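Local coordinates for protein hydroxyethylphosphonate dioxygenase (PDB 6B9R) that probably oxidises 2-hydroxyethylphosphonate at an iron centre, as a phosphonate-processing dioxygenase, at residues A[77-89]-A[110-122]. Residues are numbered along the deposited sequence; the frame is centred on the assembly and turned at random.
Sequences PIHNDTPQGLRMM and EYRDTAMSRQASY. With 2HE ((2-hydroxyethyl)phosphonic acid), chain F.
Asp81 joins the two segments through both carboxylate oxygens. Asp81 OD2 accepts a nearly straight bond from Arg118 N at 2.8 Å (172°) and a salt bridge from Arg118 NH1 on its anti side. Ser117 OG donates to the syn lone pair of Asp81 OD1, 2.6 Å between the oxygens. Arg87 NH2 adds a weak bond to OD1, giving a network of one acid and two arginines. A leucine in place of Asp81 would probably leave both guanidinium groups without their shared counter-charge, and the Ser117 OG proton and Arg118 N without their acceptor.

Arg87 also crosses to the backbone. Its chain bends at chi3 (30°), and NH1 and NH2 grip Met116 O end-on in the guanidinium plane, at 3.0 and 2.8 Å.

The Gln119 amide reaches the other loop. OE1 accepts weak bonds from Asp81 N and Thr82 N. Water 1 links Gln119 NE2 to Asn80 ND2 and Thr82 O.

Carbon contacts flank the polar centre. Arg118 CD lies 3.6 Å from His79 CB, and Met89 CB lies 4.1 Å from Ala115 CB. Beyond it, Met89 SD rests against the carbonyl carbon of Thr114, 3.3 Å from Thr114 C.

An Asx turn at Asn80 and an ST turn at Ser117 shape the facing loops. The contact between these loops ties the approach to strand 86-89, at the edge of one antiparallel sheet, to the exit of strand 106-113 in the other. That strand carries Tyr111, whose OH bonds the substrate phosphonate in the iron-site pocket.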
loop_
_atom_site.group_PDB
_atom_site.type_symbol
_atom_site.label_atom_id
_atom_site.label_comp_id
_atom_site.label_asym_id
_atom_site.label_seq_id
_atom_site.Cartn_x
_atom_site.Cartn_y
_atom_site.Cartn_z
ATOM N N PRO A 77 -11.118 10.114 -7.588
ATOM C CA PRO A 77 -9.813 9.925 -8.222
ATOM C C PRO A 77 -8.822 10.927 -7.647
ATOM O O PRO A 77 -9.173 11.805 -6.859
ATOM C CB PRO A 77 -10.109 10.213 -9.698
ATOM C CG PRO A 77 -11.210 11.244 -9.633
ATOM C CD PRO A 77 -12.070 10.818 -8.468
ATOM N N ILE A 78 -7.569 10.802 -8.062
ATOM C CA ILE A 78 -6.595 11.838 -7.794
ATOM C C ILE A 78 -6.402 12.653 -9.066
ATOM O O ILE A 78 -6.907 12.311 -10.134
ATOM C CB ILE A 78 -5.260 11.271 -7.253
ATOM C CG1 ILE A 78 -4.526 10.434 -8.301
ATOM C CG2 ILE A 78 -5.481 10.488 -5.969
ATOM C CD1 ILE A 78 -3.022 10.280 -7.969
ATOM N N HIS A 79 -5.696 13.766 -8.947
ATOM C CA HIS A 79 -5.460 14.634 -10.085
ATOM C C HIS A 79 -4.218 14.183 -10.841
ATOM O O HIS A 79 -3.288 13.617 -10.266
ATOM C CB HIS A 79 -5.274 16.083 -9.637
ATOM C CG HIS A 79 -6.462 16.655 -8.930
ATOM N ND1 HIS A 79 -7.139 17.760 -9.397
ATOM C CD2 HIS A 79 -7.084 16.288 -7.784
ATOM C CE1 HIS A 79 -8.134 18.043 -8.575
ATOM N NE2 HIS A 79 -8.124 17.165 -7.590
ATOM N N ASN A 80 -4.224 14.427 -12.141
ATOM C CA ASN A 80 -3.037 14.306 -12.972
ATOM C C ASN A 80 -2.588 15.729 -13.264
ATOM O O ASN A 80 -3.276 16.462 -13.985
ATOM C CB ASN A 80 -3.326 13.536 -14.261
ATOM C CG ASN A 80 -2.062 13.331 -15.111
ATOM O OD1 ASN A 80 -1.175 14.179 -15.142
ATOM N ND2 ASN A 80 -1.976 12.194 -15.783
ATOM N N ASP A 81 -1.468 16.137 -12.671
ATOM C CA ASP A 81 -0.882 17.440 -12.961
ATOM C C ASP A 81 0.463 17.312 -13.673
ATOM O O ASP A 81 1.203 18.293 -13.752
ATOM C CB ASP A 81 -0.757 18.272 -11.673
ATOM C CG ASP A 81 0.059 17.585 -10.595
ATOM O OD1 ASP A 81 0.876 16.710 -10.937
ATOM O OD2 ASP A 81 -0.118 17.922 -9.401
ATOM N N THR A 82 0.779 16.125 -14.200
ATOM C CA THR A 82 2.005 15.870 -14.960
ATOM C C THR A 82 1.646 15.239 -16.308
ATOM O O THR A 82 2.008 14.091 -16.593
ATOM C CB THR A 82 2.938 14.963 -14.162
ATOM O OG1 THR A 82 2.934 15.363 -12.783
ATOM C CG2 THR A 82 4.358 15.046 -14.697
ATOM N N PRO A 83 0.924 15.970 -17.165
ATOM C CA PRO A 83 0.349 15.338 -18.372
ATOM C C PRO A 83 1.376 14.868 -19.386
ATOM O O PRO A 83 1.057 13.972 -20.176
ATOM C CB PRO A 83 -0.536 16.445 -18.963
ATOM C CG PRO A 83 0.070 17.717 -18.457
ATOM C CD PRO A 83 0.528 17.386 -17.049
ATOM N N GLN A 84 2.583 15.438 -19.402
ATOM C CA GLN A 84 3.650 14.967 -20.283
ATOM C C GLN A 84 4.556 13.923 -19.628
ATOM O O GLN A 84 5.524 13.478 -20.258
ATOM C CB GLN A 84 4.481 16.162 -20.774
ATOM C CG GLN A 84 3.618 17.229 -21.478
ATOM C CD GLN A 84 4.431 18.372 -22.060
ATOM O OE1 GLN A 84 5.552 18.636 -21.632
ATOM N NE2 GLN A 84 3.865 19.053 -23.053
ATOM N N GLY A 85 4.269 13.514 -18.387
ATOM C CA GLY A 85 5.038 12.496 -17.713
ATOM C C GLY A 85 6.258 13.030 -16.987
ATOM O O GLY A 85 6.826 12.331 -16.136
ATOM N N LEU A 86 6.664 14.247 -17.309
ATOM C CA LEU A 86 7.731 14.970 -16.639
ATOM C C LEU A 86 7.291 16.426 -16.618
ATOM O O LEU A 86 6.704 16.910 -17.588
ATOM C CB LEU A 86 9.078 14.800 -17.372
ATOM C CG LEU A 86 10.372 15.341 -16.737
ATOM C CD1 LEU A 86 11.618 14.504 -17.134
ATOM C CD2 LEU A 86 10.603 16.813 -17.108
ATOM N N ARG A 87 7.521 17.109 -15.505
ATOM C CA ARG A 87 7.210 18.530 -15.441
ATOM C C ARG A 87 8.330 19.264 -14.720
ATOM O O ARG A 87 8.841 18.785 -13.703
ATOM C CB ARG A 87 5.871 18.791 -14.741
ATOM C CG ARG A 87 5.554 20.269 -14.569
ATOM C CD ARG A 87 4.142 20.503 -14.008
ATOM N NE ARG A 87 3.669 19.419 -13.140
ATOM C CZ ARG A 87 3.998 19.266 -11.859
ATOM N NH1 ARG A 87 4.826 20.114 -11.261
ATOM N NH2 ARG A 87 3.497 18.249 -11.174
ATOM N N MET A 88 8.707 20.422 -15.252
ATOM C CA MET A 88 9.754 21.238 -14.664
ATOM C C MET A 88 9.138 22.371 -13.864
ATOM O O MET A 88 8.052 22.865 -14.181
ATOM C CB MET A 88 10.685 21.808 -15.742
ATOM C CG MET A 88 11.253 20.731 -16.635
ATOM S SD MET A 88 12.292 21.350 -17.975
ATOM C CE MET A 88 12.862 19.764 -18.586
ATOM N N MET A 89 9.856 22.787 -12.829
ATOM C CA MET A 89 9.528 23.974 -12.062
ATOM C C MET A 89 10.719 24.923 -12.094
ATOM O O MET A 89 11.870 24.484 -11.995
ATOM C CB MET A 89 9.182 23.601 -10.627
ATOM C CG MET A 89 8.720 24.784 -9.802
ATOM S SD MET A 89 8.245 24.257 -8.156
ATOM C CE MET A 89 7.721 25.840 -7.498
ATOM N N GLU A 110 14.435 30.331 5.484
ATOM C CA GLU A 110 13.621 30.679 4.324
ATOM C C GLU A 110 13.329 29.409 3.546
ATOM O O GLU A 110 14.262 28.693 3.160
ATOM C CB GLU A 110 14.304 31.688 3.392
ATOM C CG GLU A 110 13.402 32.026 2.186
ATOM C CD GLU A 110 14.067 32.879 1.112
ATOM O OE1 GLU A 110 15.274 33.155 1.221
ATOM O OE2 GLU A 110 13.364 33.265 0.150
ATOM N N TYR A 111 12.040 29.140 3.323
ATOM C CA TYR A 111 11.569 27.976 2.583
ATOM C C TYR A 111 11.173 28.364 1.164
ATOM O O TYR A 111 10.583 29.426 0.942
ATOM C CB TYR A 111 10.340 27.342 3.238
ATOM C CG TYR A 111 10.470 26.843 4.654
ATOM C CD1 TYR A 111 10.271 27.699 5.730
ATOM C CD2 TYR A 111 10.729 25.502 4.918
ATOM C CE1 TYR A 111 10.352 27.242 7.031
ATOM C CE2 TYR A 111 10.817 25.033 6.221
ATOM C CZ TYR A 111 10.626 25.911 7.272
ATOM O OH TYR A 111 10.697 25.456 8.567
ATOM N N ARG A 112 11.462 27.478 0.212
ATOM C CA ARG A 112 10.999 27.624 -1.165
ATOM C C ARG A 112 10.546 26.263 -1.673
ATOM O O ARG A 112 11.275 25.276 -1.523
ATOM C CB ARG A 112 12.112 28.189 -2.072
ATOM C CG ARG A 112 12.493 29.627 -1.750
ATOM C CD ARG A 112 13.548 30.164 -2.706
ATOM N NE ARG A 112 14.115 31.416 -2.220
ATOM C CZ ARG A 112 15.262 31.930 -2.655
ATOM N NH1 ARG A 112 15.967 31.302 -3.589
ATOM N NH2 ARG A 112 15.705 33.074 -2.149
ATOM N N ASP A 113 9.350 26.202 -2.265
ATOM C CA ASP A 113 8.926 24.971 -2.916
ATOM C C ASP A 113 9.804 24.664 -4.114
ATOM O O ASP A 113 10.256 25.567 -4.827
ATOM C CB ASP A 113 7.488 25.063 -3.427
ATOM C CG ASP A 113 6.480 25.288 -2.332
ATOM O OD1 ASP A 113 6.769 24.983 -1.163
ATOM O OD2 ASP A 113 5.394 25.785 -2.660
ATOM N N THR A 114 10.000 23.370 -4.362
ATOM C CA THR A 114 10.504 22.870 -5.634
ATOM C C THR A 114 9.485 21.869 -6.197
ATOM O O THR A 114 8.371 21.737 -5.678
ATOM C CB THR A 114 11.915 22.287 -5.472
ATOM O OG1 THR A 114 11.905 21.211 -4.537
ATOM C CG2 THR A 114 12.867 23.359 -4.967
ATOM N N ALA A 115 9.862 21.178 -7.274
ATOM C CA ALA A 115 8.878 20.462 -8.087
ATOM C C ALA A 115 8.119 19.420 -7.271
ATOM O O ALA A 115 8.721 18.572 -6.611
ATOM C CB ALA A 115 9.563 19.795 -9.282
ATOM N N MET A 116 6.787 19.486 -7.342
ATOM C CA MET A 116 5.888 18.586 -6.628
ATOM C C MET A 116 4.780 18.138 -7.566
ATOM O O MET A 116 4.588 18.706 -8.644
ATOM C CB MET A 116 5.243 19.258 -5.421
ATOM C CG MET A 116 6.150 19.435 -4.288
ATOM S SD MET A 116 5.364 20.132 -2.844
ATOM C CE MET A 116 5.596 21.880 -3.152
ATOM N N SER A 117 4.009 17.144 -7.117
ATOM C CA SER A 117 2.908 16.627 -7.917
ATOM C C SER A 117 1.855 15.990 -7.022
ATOM O O SER A 117 2.185 15.357 -6.015
ATOM C CB SER A 117 3.398 15.591 -8.934
ATOM O OG SER A 117 2.313 14.951 -9.592
ATOM N N ARG A 118 0.586 16.136 -7.418
ATOM C CA ARG A 118 -0.497 15.435 -6.739
ATOM C C ARG A 118 -0.449 13.930 -6.964
ATOM O O ARG A 118 -1.204 13.194 -6.318
ATOM C CB ARG A 118 -1.829 16.003 -7.208
ATOM C CG ARG A 118 -2.021 17.462 -6.785
ATOM C CD ARG A 118 -3.211 18.096 -7.508
ATOM N NE ARG A 118 -3.342 19.524 -7.208
ATOM C CZ ARG A 118 -2.632 20.487 -7.793
ATOM N NH1 ARG A 118 -1.723 20.180 -8.702
ATOM N NH2 ARG A 118 -2.841 21.762 -7.477
ATOM N N GLN A 119 0.405 13.466 -7.864
ATOM C CA GLN A 119 0.574 12.052 -8.148
ATOM C C GLN A 119 1.635 11.398 -7.270
ATOM O O GLN A 119 1.855 10.188 -7.389
ATOM C CB GLN A 119 0.927 11.876 -9.635
ATOM C CG GLN A 119 -0.227 12.304 -10.568
ATOM C CD GLN A 119 0.209 12.600 -11.997
ATOM O OE1 GLN A 119 0.479 13.749 -12.335
ATOM N NE2 GLN A 119 0.257 11.565 -12.846
ATOM N N ALA A 120 2.298 12.160 -6.399
ATOM C CA ALA A 120 3.453 11.657 -5.666
ATOM C C ALA A 120 3.518 12.298 -4.284
ATOM O O ALA A 120 2.981 13.382 -4.056
ATOM C CB ALA A 120 4.748 11.938 -6.427
ATOM N N SER A 121 4.242 11.651 -3.372
ATOM C CA SER A 121 4.288 12.102 -1.981
ATOM C C SER A 121 5.428 13.069 -1.671
ATOM O O SER A 121 5.588 13.444 -0.499
ATOM C CB SER A 121 4.404 10.903 -1.035
ATOM O OG SER A 121 5.667 10.305 -1.177
ATOM N N TYR A 122 6.239 13.467 -2.653
ATOM C CA TYR A 122 7.331 14.391 -2.357
ATOM C C TYR A 122 6.788 15.663 -1.736
ATOM O O TYR A 122 5.768 16.201 -2.184
ATOM C CB TYR A 122 8.091 14.805 -3.610
ATOM C CG TYR A 122 8.855 13.745 -4.332
ATOM C CD1 TYR A 122 10.063 13.260 -3.833
ATOM C CD2 TYR A 122 8.410 13.279 -5.562
ATOM C CE1 TYR A 122 10.773 12.292 -4.523
ATOM C CE2 TYR A 122 9.116 12.333 -6.259
ATOM C CZ TYR A 122 10.295 11.839 -5.740
ATOM O OH TYR A 122 10.989 10.889 -6.456
HETATM O O3 2HE F . 11.518 20.541 9.231
HETATM P P 2HE F . 11.897 21.955 9.492
HETATM O O1 2HE F . 11.900 22.250 11.074
HETATM O O2 2HE F . 10.893 22.982 8.750
HETATM C CA 2HE F . 13.569 22.135 8.828
HETATM C CB 2HE F . 13.626 21.335 7.529
HETATM O O4 2HE F . 13.749 19.926 7.781
HETATM O O HOH W 1 0.868 11.549 -15.954
HETATM O O HOH W 2 5.661 21.918 -8.676
#